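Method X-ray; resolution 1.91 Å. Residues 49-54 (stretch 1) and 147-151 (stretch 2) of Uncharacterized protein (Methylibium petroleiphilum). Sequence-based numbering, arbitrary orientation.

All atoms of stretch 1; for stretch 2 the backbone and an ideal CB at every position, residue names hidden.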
# COMPACT_ATOMS: atom_id res chain seq x y z
N TYR A 49 -15.77 0.00 3.85
CA TYR A 49 -15.00 -0.80 4.80
C TYR A 49 -13.98 0.03 5.54
O TYR A 49 -13.62 -0.30 6.65
CB TYR A 49 -14.36 -2.02 4.12
CG TYR A 49 -15.44 -2.91 3.57
CD1 TYR A 49 -16.15 -3.76 4.40
CD2 TYR A 49 -15.85 -2.80 2.23
CE1 TYR A 49 -17.20 -4.54 3.91
CE2 TYR A 49 -16.87 -3.56 1.73
CZ TYR A 49 -17.56 -4.43 2.59
OH TYR A 49 -18.58 -5.19 2.08
N TRP A 50 -13.54 1.14 4.95
CA TRP A 50 -12.68 2.08 5.68
C TRP A 50 -13.41 2.78 6.87
O TRP A 50 -12.76 3.43 7.65
CB TRP A 50 -12.02 3.10 4.73
CG TRP A 50 -10.77 2.59 4.20
CD1 TRP A 50 -9.53 2.91 4.63
CD2 TRP A 50 -10.60 1.57 3.20
NE1 TRP A 50 -8.58 2.17 3.96
CE2 TRP A 50 -9.22 1.35 3.07
CE3 TRP A 50 -11.48 0.86 2.38
CZ2 TRP A 50 -8.68 0.44 2.16
CZ3 TRP A 50 -10.95 -0.06 1.48
CH2 TRP A 50 -9.55 -0.26 1.39
N GLU A 51 -14.72 2.63 7.01
CA GLU A 51 -15.40 3.14 8.21
C GLU A 51 -15.42 2.09 9.34
O GLU A 51 -15.91 2.38 10.44
CB GLU A 51 -16.84 3.56 7.89
CG GLU A 51 -16.96 4.50 6.74
CD GLU A 51 -16.19 5.80 6.97
OE1 GLU A 51 -16.06 6.24 8.14
OE2 GLU A 51 -15.70 6.36 5.96
N GLU A 52 -14.86 0.90 9.10
CA GLU A 52 -14.98 -0.22 10.04
C GLU A 52 -13.65 -0.88 10.31
O GLU A 52 -13.61 -2.09 10.57
CB GLU A 52 -15.90 -1.27 9.47
CG GLU A 52 -17.33 -0.79 9.22
CD GLU A 52 -18.20 -1.92 8.67
OE1 GLU A 52 -17.69 -2.81 7.93
OE2 GLU A 52 -19.41 -1.94 8.99
N LEU A 53 -12.55 -0.14 10.22
CA LEU A 53 -11.26 -0.73 10.50
C LEU A 53 -11.08 -0.79 12.02
O LEU A 53 -11.67 0.01 12.76
CB LEU A 53 -10.13 0.03 9.80
CG LEU A 53 -10.21 0.10 8.28
CD1 LEU A 53 -9.12 1.06 7.73
CD2 LEU A 53 -10.15 -1.27 7.62
N ALA A 54 -10.27 -1.75 12.49
CA ALA A 54 -10.06 -1.95 13.93
C ALA A 54 -8.95 -1.06 14.47
O ALA A 54 -7.96 -0.80 13.79
CB ALA A 54 -9.76 -3.39 14.22
N UNK A 147 -3.04 -4.42 3.70
CA UNK A 147 -3.18 -3.63 4.92
C UNK A 147 -3.99 -2.36 4.64
O UNK A 147 -3.41 -1.32 4.26
CB UNK A 147 -1.81 -3.27 5.49
N UNK A 148 -5.30 -2.41 4.79
CA UNK A 148 -6.07 -1.16 4.72
C UNK A 148 -5.86 -0.34 5.97
O UNK A 148 -5.87 -0.89 7.09
CB UNK A 148 -7.56 -1.44 4.53
N UNK A 149 -5.65 0.95 5.79
CA UNK A 149 -5.31 1.85 6.89
C UNK A 149 -6.24 3.04 6.91
O UNK A 149 -6.54 3.59 5.86
CB UNK A 149 -3.86 2.32 6.78
N UNK A 150 -6.57 3.52 8.11
CA UNK A 150 -7.01 4.91 8.30
C UNK A 150 -6.20 5.51 9.42
O UNK A 150 -6.10 4.94 10.49
CB UNK A 150 -8.51 5.00 8.61
N UNK A 151 -5.64 6.67 9.16
CA UNK A 151 -4.93 7.43 10.17
C UNK A 151 -5.82 8.64 10.46
O UNK A 151 -6.15 9.41 9.55
CB UNK A 151 -3.53 7.83 9.71

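Stretch 2 runs as an extended strand, and its CA-to-CB bonds decide which positions can be judged against stretch 1. At position 147 the bond points away and the ideal CB has nothing of stretch 1 within 5.5 Å, so the visible atoms place almost no limit on the side chain. The deposited residue is His147, which makes no contact with stretch 1.

Position 148 points toward stretch 1. Its ideal CB lies 3.2 Å from Trp50 CZ2, which is tight, and 4.0 Å from Leu53 CD2. The surroundings are carbon, so a compact apolar side chain would suit: alanine, valine or proline. The phi/psi of -74/136° is compatible with all of these, and phi lies close to the value a proline ring imposes. The residue is Pro148. Its real CB sits slightly farther off, 3.5 Å from Trp50 CZ2, relieving the tightness, and its CG packs 3.9 Å from Leu53 CD2.

At position 149 the bond points away, with the ideal CB 5.5 Å from Leu53 CD1, so the side chain is loosely specified and a large or beta-branched residue would fit a strand with phi/psi of -128/145°. What stretch 1 engages here is backbone: Trp50 NE1 donates a weak hydrogen bond to the carbonyl O of 149 (3.1 Å, N-H...O angle 124°), with that oxygen at the edge of the indole, near its plane. The residue is Phe149; its side chain makes no close contact with stretch 1, while its backbone C lies 3.6 Å from Leu53 CD1.

Position 150 again points toward stretch 1, its ideal CB 4.1 Å from Leu53 CD1 and 4.6 Å from Trp50 CD1. Trp50 O is also 4.6 Å from the ideal CB of 150, and Glu51 OE1 is farther out, 7.7 Å from it. A long basic side chain would suit, the aliphatic part passing the apolar atoms and the charge reaching the acid; lysine would have to be almost fully extended, so arginine fits more easily. The residue is Arg150. With chi1 and chi2 both t and chi3 m, its guanidinium meets Glu51 edge-on in a two-pronged salt bridge: NH1 to OE1 at 2.9 Å (165°) and NH2 to OE2 at 3.0 Å (170°). Trp50 O lies over one guanidinium face, 3.2 Å from Arg150 CZ, where the angles are too poor for hydrogen bonding.

Position 151 has nothing of stretch 1 within 5.5 Å of its ideal CB, so many residues would serve. It is Ile151, out of reach of stretch 1.

Stretch 2 147-151: HPFRI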
# COMPACT_ATOMS: atom_id res chain seq x y z
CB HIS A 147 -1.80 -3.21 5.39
CG HIS A 147 -0.86 -4.33 5.66
ND1 HIS A 147 -0.68 -4.83 6.93
CD2 HIS A 147 -0.03 -5.04 4.85
CE1 HIS A 147 0.22 -5.80 6.89
NE2 HIS A 147 0.62 -5.95 5.64
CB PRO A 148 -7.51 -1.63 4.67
CG PRO A 148 -7.51 -3.01 5.27
CD PRO A 148 -6.17 -3.60 4.93
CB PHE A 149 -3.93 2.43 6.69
CG PHE A 149 -2.80 1.51 7.03
CD1 PHE A 149 -2.53 1.17 8.35
CD2 PHE A 149 -1.98 1.00 6.03
CE1 PHE A 149 -1.46 0.32 8.66
CE2 PHE A 149 -0.92 0.17 6.33
CZ PHE A 149 -0.65 -0.16 7.66
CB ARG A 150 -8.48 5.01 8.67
CG ARG A 150 -8.92 6.40 9.20
CD ARG A 150 -10.40 6.57 9.29
NE ARG A 150 -11.02 6.59 7.99
CZ ARG A 150 -12.33 6.62 7.75
NH1 ARG A 150 -13.24 6.68 8.73
NH2 ARG A 150 -12.73 6.65 6.50
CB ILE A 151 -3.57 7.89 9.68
CG1 ILE A 151 -2.69 6.75 9.18
CG2 ILE A 151 -2.81 8.59 10.79
CD1 ILE A 151 -2.36 5.68 10.20
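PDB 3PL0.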